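Local coordinates for protein Na-translocating NADH-quinone reductase subunit C NqrC (Shewanella oneidensis, PDB 4XHF) that binds flavin mononucleotide in its soluble FMN-binding domain, as subunit C of a bacterial membrane complex, at residues M47-N52 against L129-V134; V149-D154 against F233-E238; K186-F191 against G204-G209. All coordinates share one frame; numbering follows the deposited sequence.

Interaction 1: residues M47-N52 against L129-V134; sequences MAADVN and LSSVVV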
loop_
_atom_site.group_PDB
_atom_site.type_symbol
_atom_site.label_atom_id
_atom_site.label_comp_id
_atom_site.label_asym_id
_atom_site.label_seq_id
_atom_site.Cartn_x
_atom_site.Cartn_y
_atom_site.Cartn_z
ATOM N N MET A 47 2.876 -10.204 4.559
ATOM C CA MET A 47 4.220 -10.015 4.028
ATOM C C MET A 47 4.660 -8.565 4.179
ATOM O O MET A 47 5.805 -8.285 4.533
ATOM C CB MET A 47 4.283 -10.435 2.560
ATOM C CG MET A 47 4.371 -11.943 2.359
ATOM S SD MET A 47 4.378 -12.492 0.638
ATOM C CE MET A 47 4.473 -10.946 -0.267
ATOM N N ALA A 48 3.743 -7.643 3.912
ATOM C CA ALA A 48 4.035 -6.222 4.041
ATOM C C ALA A 48 4.264 -5.846 5.502
ATOM O O ALA A 48 5.139 -5.042 5.815
ATOM C CB ALA A 48 2.907 -5.399 3.452
ATOM N N ALA A 49 3.480 -6.445 6.393
ATOM C CA ALA A 49 3.552 -6.138 7.818
ATOM C C ALA A 49 4.696 -6.874 8.511
ATOM O O ALA A 49 4.916 -6.700 9.710
ATOM C CB ALA A 49 2.233 -6.483 8.485
ATOM N N ASP A 50 5.413 -7.697 7.753
ATOM C CA ASP A 50 6.541 -8.461 8.279
ATOM C C ASP A 50 6.086 -9.410 9.390
ATOM O O ASP A 50 6.735 -9.531 10.430
ATOM C CB ASP A 50 7.635 -7.515 8.787
ATOM C CG ASP A 50 8.955 -8.223 9.048
ATOM O OD1 ASP A 50 9.131 -9.368 8.577
ATOM O OD2 ASP A 50 9.820 -7.627 9.724
ATOM N N VAL A 51 4.957 -10.074 9.153
ATOM C CA VAL A 51 4.463 -11.125 10.038
ATOM C C VAL A 51 4.730 -12.484 9.394
ATOM O O VAL A 51 4.519 -12.661 8.195
ATOM C CB VAL A 51 2.953 -10.963 10.320
ATOM C CG1 VAL A 51 2.468 -12.018 11.302
ATOM C CG2 VAL A 51 2.668 -9.574 10.859
ATOM N N ASN A 52 5.205 -13.441 10.186
ATOM C CA ASN A 52 5.471 -14.782 9.676
ATOM C C ASN A 52 4.177 -15.451 9.215
ATOM O O ASN A 52 3.196 -15.492 9.956
ATOM C CB ASN A 52 6.162 -15.637 10.742
ATOM C CG ASN A 52 6.739 -16.922 10.179
ATOM O OD1 ASN A 52 6.025 -17.905 9.981
ATOM N ND2 ASN A 52 8.042 -16.922 9.922
ATOM N N LEU A 129 -0.534 -2.538 18.479
ATOM C CA LEU A 129 -0.504 -2.186 17.062
ATOM C C LEU A 129 0.916 -2.284 16.508
ATOM O O LEU A 129 1.833 -1.626 17.000
ATOM C CB LEU A 129 -1.055 -0.775 16.844
ATOM C CG LEU A 129 -1.143 -0.308 15.387
ATOM C CD1 LEU A 129 -2.194 -1.099 14.617
ATOM C CD2 LEU A 129 -1.434 1.180 15.310
ATOM N N SER A 130 1.080 -3.105 15.476
ATOM C CA SER A 130 2.385 -3.357 14.875
ATOM C C SER A 130 2.582 -2.485 13.640
ATOM O O SER A 130 3.644 -1.897 13.444
ATOM C CB SER A 130 2.521 -4.838 14.514
ATOM O OG SER A 130 3.846 -5.165 14.134
ATOM N N SER A 131 1.548 -2.399 12.814
ATOM C CA SER A 131 1.595 -1.572 11.619
ATOM C C SER A 131 0.199 -1.400 11.044
ATOM O O SER A 131 -0.741 -2.082 11.451
ATOM C CB SER A 131 2.526 -2.186 10.566
ATOM O OG SER A 131 2.006 -3.404 10.063
ATOM N N VAL A 132 0.075 -0.470 10.106
ATOM C CA VAL A 132 -1.145 -0.316 9.330
ATOM C C VAL A 132 -0.786 -0.490 7.861
ATOM O O VAL A 132 0.056 0.235 7.329
ATOM C CB VAL A 132 -1.817 1.053 9.561
ATOM C CG1 VAL A 132 -3.138 1.137 8.804
ATOM C CG2 VAL A 132 -2.050 1.290 11.048
ATOM N N VAL A 133 -1.404 -1.476 7.222
ATOM C CA VAL A 133 -1.154 -1.757 5.816
ATOM C C VAL A 133 -2.232 -1.097 4.969
ATOM O O VAL A 133 -3.425 -1.322 5.185
ATOM C CB VAL A 133 -1.123 -3.272 5.539
ATOM C CG1 VAL A 133 -0.661 -3.543 4.115
ATOM C CG2 VAL A 133 -0.214 -3.979 6.540
ATOM N N VAL A 134 -1.803 -0.281 4.009
ATOM C CA VAL A 134 -2.726 0.427 3.128
ATOM C C VAL A 134 -2.417 0.132 1.664
ATOM O O VAL A 134 -1.258 -0.060 1.297
ATOM C CB VAL A 134 -2.674 1.954 3.356
ATOM C CG1 VAL A 134 -3.012 2.285 4.794
ATOM C CG2 VAL A 134 -1.304 2.517 2.990
HETATM O O HOH W 1 3.523 -5.211 11.505
#
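Ala48, the last residue of helix 29-48, and Ala49 after it in sequence set their methyl groups against the branches of Val133. The valine straddles the pair: CG1, anti to the backbone N (chi1 -172°), lies 4.1 Å from Ala48 CB, while CG2, on the side of the backbone N, lies 4.0 Å from Ala49 CB. With only methyl groups at these two positions, the backbones can come close, 6.3 Å between Ala49 CA and Ser131 CA. Ala49 CB also meets Ser131 OG at 3.5 Å, a contact without a hydrogen bond. The polar link is one water, which donates to Ala49 O at 2.7 Å. It is also hydrogen-bonded to Ser130 OG (2.6 Å) and Ser131 OG (2.8 Å). Both serines can reach this water because they pair with Val122 of strand 113-123 in a classic beta bulge, their CB atoms facing the helix end. Asp50, with positive phi (61°), then turns the chain out of the helix. Val122 and Ala150 of the flanking strands complete the apolar floor under the two alanines. The whole is a helix end with a Schellman motif packed on an antiparallel sheet, beside the bulge between strands 129-139 and 113-123.

Interaction 2: residues V149-D154 against F233-E238; sequences VAVEPD and FWFGVE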
loop_
_atom_site.group_PDB
_atom_site.type_symbol
_atom_site.label_atom_id
_atom_site.label_comp_id
_atom_site.label_asym_id
_atom_site.label_seq_id
_atom_site.Cartn_x
_atom_site.Cartn_y
_atom_site.Cartn_z
ATOM N N VAL A 149 1.577 -0.855 1.235
ATOM C CA VAL A 149 2.628 -0.332 2.106
ATOM C C VAL A 149 2.223 -0.465 3.568
ATOM O O VAL A 149 1.168 0.023 3.977
ATOM C CB VAL A 149 2.935 1.147 1.814
ATOM C CG1 VAL A 149 4.047 1.659 2.725
ATOM C CG2 VAL A 149 3.320 1.330 0.366
ATOM N N ALA A 150 3.071 -1.130 4.346
ATOM C CA ALA A 150 2.885 -1.237 5.786
ATOM C C ALA A 150 3.695 -0.148 6.470
ATOM O O ALA A 150 4.896 -0.030 6.237
ATOM C CB ALA A 150 3.309 -2.608 6.280
ATOM N N VAL A 151 3.033 0.650 7.302
ATOM C CA VAL A 151 3.697 1.730 8.020
ATOM C C VAL A 151 3.608 1.482 9.522
ATOM O O VAL A 151 2.611 0.956 10.010
ATOM C CB VAL A 151 3.082 3.108 7.671
ATOM C CG1 VAL A 151 3.303 3.430 6.203
ATOM C CG2 VAL A 151 1.596 3.148 7.998
ATOM N N GLU A 152 4.661 1.850 10.243
ATOM C CA GLU A 152 4.685 1.705 11.693
ATOM C C GLU A 152 3.721 2.708 12.331
ATOM O O GLU A 152 3.277 3.644 11.666
ATOM C CB GLU A 152 6.107 1.903 12.227
ATOM C CG GLU A 152 7.124 0.907 11.678
ATOM C CD GLU A 152 8.469 0.985 12.382
ATOM O OE1 GLU A 152 8.653 1.892 13.219
ATOM O OE2 GLU A 152 9.339 0.136 12.100
ATOM N N PRO A 153 3.386 2.511 13.619
ATOM C CA PRO A 153 2.421 3.370 14.318
ATOM C C PRO A 153 2.798 4.852 14.383
ATOM O O PRO A 153 1.960 5.651 14.801
ATOM C CB PRO A 153 2.382 2.767 15.727
ATOM C CG PRO A 153 2.753 1.351 15.535
ATOM C CD PRO A 153 3.800 1.378 14.466
ATOM N N ASP A 154 4.019 5.216 13.999
ATOM C CA ASP A 154 4.364 6.630 13.858
ATOM C C ASP A 154 3.827 7.154 12.526
ATOM O O ASP A 154 3.835 8.359 12.269
ATOM C CB ASP A 154 5.883 6.856 13.964
ATOM C CG ASP A 154 6.680 6.146 12.875
ATOM O OD1 ASP A 154 6.083 5.620 11.911
ATOM O OD2 ASP A 154 7.926 6.125 12.982
ATOM N N PHE A 233 0.985 10.453 -3.672
ATOM C CA PHE A 233 -0.446 10.734 -3.706
ATOM C C PHE A 233 -1.183 10.076 -2.551
ATOM O O PHE A 233 -1.981 10.715 -1.867
ATOM C CB PHE A 233 -1.072 10.257 -5.016
ATOM C CG PHE A 233 -2.570 10.400 -5.044
ATOM C CD1 PHE A 233 -3.153 11.613 -5.372
ATOM C CD2 PHE A 233 -3.392 9.334 -4.714
ATOM C CE1 PHE A 233 -4.527 11.755 -5.385
ATOM C CE2 PHE A 233 -4.768 9.473 -4.724
ATOM C CZ PHE A 233 -5.335 10.685 -5.061
ATOM N N TRP A 234 -0.924 8.791 -2.346
ATOM C CA TRP A 234 -1.712 8.004 -1.408
ATOM C C TRP A 234 -1.347 8.271 0.043
ATOM O O TRP A 234 -2.113 7.940 0.945
ATOM C CB TRP A 234 -1.573 6.521 -1.734
ATOM C CG TRP A 234 -2.465 6.143 -2.866
ATOM C CD1 TRP A 234 -2.097 5.843 -4.143
ATOM C CD2 TRP A 234 -3.893 6.063 -2.828
ATOM N NE1 TRP A 234 -3.208 5.567 -4.903
ATOM C CE2 TRP A 234 -4.323 5.697 -4.117
ATOM C CE3 TRP A 234 -4.848 6.262 -1.827
ATOM C CZ2 TRP A 234 -5.669 5.522 -4.431
ATOM C CZ3 TRP A 234 -6.181 6.087 -2.139
ATOM C CH2 TRP A 234 -6.580 5.722 -3.430
ATOM N N PHE A 235 -0.186 8.877 0.267
ATOM C CA PHE A 235 0.166 9.373 1.594
ATOM C C PHE A 235 -0.000 10.892 1.649
ATOM O O PHE A 235 0.405 11.542 2.616
ATOM C CB PHE A 235 1.592 8.962 1.961
ATOM C CG PHE A 235 1.731 7.497 2.246
ATOM C CD1 PHE A 235 1.271 6.963 3.439
ATOM C CD2 PHE A 235 2.306 6.651 1.316
ATOM C CE1 PHE A 235 1.391 5.615 3.701
ATOM C CE2 PHE A 235 2.428 5.302 1.571
ATOM C CZ PHE A 235 1.970 4.782 2.765
ATOM N N GLY A 236 -0.618 11.445 0.608
ATOM C CA GLY A 236 -0.866 12.871 0.519
ATOM C C GLY A 236 -2.255 13.236 1.002
ATOM O O GLY A 236 -2.989 12.386 1.507
ATOM N N VAL A 237 -2.623 14.500 0.824
ATOM C CA VAL A 237 -3.861 15.033 1.380
ATOM C C VAL A 237 -5.104 14.382 0.778
ATOM O O VAL A 237 -6.154 14.339 1.417
ATOM C CB VAL A 237 -3.941 16.559 1.179
ATOM C CG1 VAL A 237 -2.753 17.237 1.848
ATOM C CG2 VAL A 237 -3.984 16.912 -0.300
ATOM N N GLU A 238 -4.983 13.877 -0.447
ATOM C CA GLU A 238 -6.098 13.197 -1.103
ATOM C C GLU A 238 -6.011 11.683 -0.902
ATOM O O GLU A 238 -6.790 10.928 -1.483
ATOM C CB GLU A 238 -6.132 13.540 -2.599
ATOM C CG GLU A 238 -6.221 15.040 -2.876
ATOM C CD GLU A 238 -6.608 15.370 -4.307
ATOM O OE1 GLU A 238 -7.806 15.257 -4.644
ATOM O OE2 GLU A 238 -5.717 15.754 -5.091
#
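Phe235 reaches across to Val149 and Val151, which alternate with Ala150 and so point to the same side of strand 144-151, and its ring carries the whole contact. From the helix end the ring extends to the two valines. Val149 meets the far edge of the ring: CB lies in the ring plane and CG1, near that plane, comes to 3.8 Å from Phe235 CZ. This branch is extended anti to the backbone N (chi1 -179°), and the two side chains lie at an angle to one another. Val151 takes a different rotamer, with CG1 anti to the carbonyl carbon (chi1 -64°). That methyl is 3.8 Å from Phe235 CE1 and 3.9 Å from Phe235 CZ, approaching at a slant as the two side chains run past one another in opposite directions. The contact is wholly apolar and buried, with no hydrogen bond between the segments.

Phe235 is the first residue to leave the helical conformation after helix 221-234, and the following turn is tied back by Gly236 N to Phe233 O at 2.9 Å. Around this junction, Trp234 NE1 bonds to Tyr137 O on strand 129-139. Val134 of the same strand, Leu190 and Phe191 of a loop, and Phe244 of helix 241-249 pack on Phe235, placing it where the central antiparallel sheet meets both C-terminal helices.

Interaction 3: residues K186-F191 against G204-G209; sequences KGKQLF and GGVKEG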
loop_
_atom_site.group_PDB
_atom_site.type_symbol
_atom_site.label_atom_id
_atom_site.label_comp_id
_atom_site.label_asym_id
_atom_site.label_seq_id
_atom_site.Cartn_x
_atom_site.Cartn_y
_atom_site.Cartn_z
ATOM N N LYS A 186 12.168 -1.111 3.481
ATOM C CA LYS A 186 12.045 -1.376 4.911
ATOM C C LYS A 186 12.905 -0.412 5.725
ATOM O O LYS A 186 14.115 -0.320 5.521
ATOM C CB LYS A 186 12.436 -2.829 5.215
ATOM C CG LYS A 186 12.431 -3.209 6.696
ATOM C CD LYS A 186 11.031 -3.189 7.277
ATOM C CE LYS A 186 11.029 -3.520 8.762
ATOM N NZ LYS A 186 11.413 -4.934 9.023
ATOM N N GLY A 187 12.265 0.314 6.637
ATOM C CA GLY A 187 12.968 1.207 7.543
ATOM C C GLY A 187 13.010 2.645 7.064
ATOM O O GLY A 187 13.340 3.551 7.829
ATOM N N LYS A 188 12.678 2.856 5.795
ATOM C CA LYS A 188 12.658 4.197 5.228
ATOM C C LYS A 188 11.475 4.982 5.783
ATOM O O LYS A 188 10.527 4.395 6.302
ATOM C CB LYS A 188 12.590 4.130 3.702
ATOM C CG LYS A 188 13.752 3.385 3.059
ATOM C CD LYS A 188 15.070 4.108 3.266
ATOM C CE LYS A 188 16.232 3.316 2.696
ATOM N NZ LYS A 188 17.489 4.113 2.680
ATOM N N GLN A 189 11.534 6.307 5.664
ATOM C CA GLN A 189 10.492 7.176 6.205
ATOM C C GLN A 189 9.862 8.061 5.131
ATOM O O GLN A 189 10.560 8.703 4.348
ATOM C CB GLN A 189 11.062 8.038 7.332
ATOM C CG GLN A 189 11.352 7.249 8.597
ATOM C CD GLN A 189 11.767 8.130 9.753
ATOM O OE1 GLN A 189 12.408 9.166 9.562
ATOM N NE2 GLN A 189 11.398 7.729 10.964
ATOM N N LEU A 190 8.532 8.090 5.117
ATOM C CA LEU A 190 7.775 8.798 4.089
ATOM C C LEU A 190 7.920 10.313 4.169
ATOM O O LEU A 190 8.039 10.978 3.140
ATOM C CB LEU A 190 6.294 8.424 4.183
ATOM C CG LEU A 190 5.947 6.982 3.806
ATOM C CD1 LEU A 190 4.604 6.604 4.389
ATOM C CD2 LEU A 190 5.934 6.804 2.297
ATOM N N PHE A 191 7.912 10.851 5.388
ATOM C CA PHE A 191 7.847 12.297 5.599
ATOM C C PHE A 191 9.061 12.861 6.324
ATOM O O PHE A 191 9.742 12.147 7.062
ATOM C CB PHE A 191 6.594 12.650 6.400
ATOM C CG PHE A 191 5.338 12.048 5.853
ATOM C CD1 PHE A 191 4.665 12.652 4.805
ATOM C CD2 PHE A 191 4.823 10.883 6.393
ATOM C CE1 PHE A 191 3.507 12.100 4.303
ATOM C CE2 PHE A 191 3.665 10.327 5.895
ATOM C CZ PHE A 191 3.006 10.937 4.850
ATOM N N GLY A 204 22.375 7.700 -7.422
ATOM C CA GLY A 204 23.742 7.836 -6.950
ATOM C C GLY A 204 24.224 6.722 -6.039
ATOM O O GLY A 204 25.396 6.697 -5.658
ATOM N N GLY A 205 23.332 5.799 -5.694
ATOM C CA GLY A 205 23.657 4.741 -4.753
ATOM C C GLY A 205 23.339 5.188 -3.340
ATOM O O GLY A 205 23.983 6.091 -2.803
ATOM N N VAL A 206 22.343 4.548 -2.736
ATOM C CA VAL A 206 21.796 4.998 -1.461
ATOM C C VAL A 206 22.581 4.455 -0.273
ATOM O O VAL A 206 22.897 3.266 -0.209
ATOM C CB VAL A 206 20.317 4.586 -1.321
ATOM C CG1 VAL A 206 19.753 5.032 0.019
ATOM C CG2 VAL A 206 19.499 5.184 -2.445
ATOM N N LYS A 207 22.876 5.347 0.668
ATOM C CA LYS A 207 23.591 4.992 1.886
ATOM C C LYS A 207 22.608 4.700 3.015
ATOM O O LYS A 207 21.463 5.152 2.984
ATOM C CB LYS A 207 24.541 6.118 2.294
ATOM C CG LYS A 207 25.377 6.678 1.146
ATOM C CD LYS A 207 26.144 5.586 0.419
ATOM C CE LYS A 207 27.130 6.156 -0.595
ATOM N NZ LYS A 207 26.522 6.373 -1.938
ATOM N N GLU A 208 23.068 3.953 4.015
ATOM C CA GLU A 208 22.214 3.516 5.118
ATOM C C GLU A 208 21.544 4.684 5.841
ATOM O O GLU A 208 20.417 4.563 6.320
ATOM C CB GLU A 208 23.030 2.690 6.117
ATOM C CG GLU A 208 22.205 2.057 7.232
ATOM C CD GLU A 208 23.042 1.199 8.166
ATOM O OE1 GLU A 208 24.274 1.133 7.970
ATOM O OE2 GLU A 208 22.467 0.591 9.094
ATOM N N GLY A 209 22.240 5.816 5.911
ATOM C CA GLY A 209 21.742 6.979 6.622
ATOM C C GLY A 209 20.749 7.807 5.827
ATOM O O GLY A 209 20.137 8.730 6.363
HETATM O O HOH W 2 17.880 3.721 5.355
#
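Lys188 and Val206 reach toward each other tip to tip, joining two irregular loops of the FMN-binding domain that flank strand 200-202. The van der Waals part is slight: Lys188 NZ lies 3.6 Å from Val206 CG1, the branch anti to the backbone N. A bend at chi2 (-66°) in an otherwise largely extended lysine chain directs the ammonium group to the second loop, although its CB does not point there.

Hydrogen bonds account for more. The strongest partner of Lys188 NZ is Asp210 O, just beyond the segment, and Gly213 O adds a weak bond. A water accepts from Lys188 NZ at 2.7 Å and donates to Glu208 O at 2.8 Å, so the lysine grips backbone carbonyls of the second loop both directly and through solvent. Val206 is itself fixed through its backbone N, bonded to Asp215 OD1.

In this surface contact the side chain of Val206 lies about 13 Å from the bound flavin mononucleotide, whose pocket includes Lys203, the residue before Gly204. Within the second loop the chain of Lys207 curls back, and its NZ donates to Gly205 O at 2.7 Å from above the carbonyl plane, 41° out of it.

Overall arrangement
Interactions 1 and 2 meet in the antiparallel sheet, where strands 129-139 and 144-151 are neighbours; their centres are about 13 Å apart. Interaction 1 brings an N-terminal helix onto one strand, and interaction 2 brings the end of helix 221-234 onto the next. Interaction 1 closes along the chain before interaction 2 opens, and interaction 3 is nested within the loop that interaction 2 closes. Interaction 3 lies about 16 Å from interaction 2 and about 19 Å from interaction 1, centre to centre. A long, weak Asp50-Lys186 ion pair reaches interaction 1. Leu190, touching Val151 and Phe235, joins the buried sheet packing to loop 186-191, whose Lys188 contacts loop 204-209.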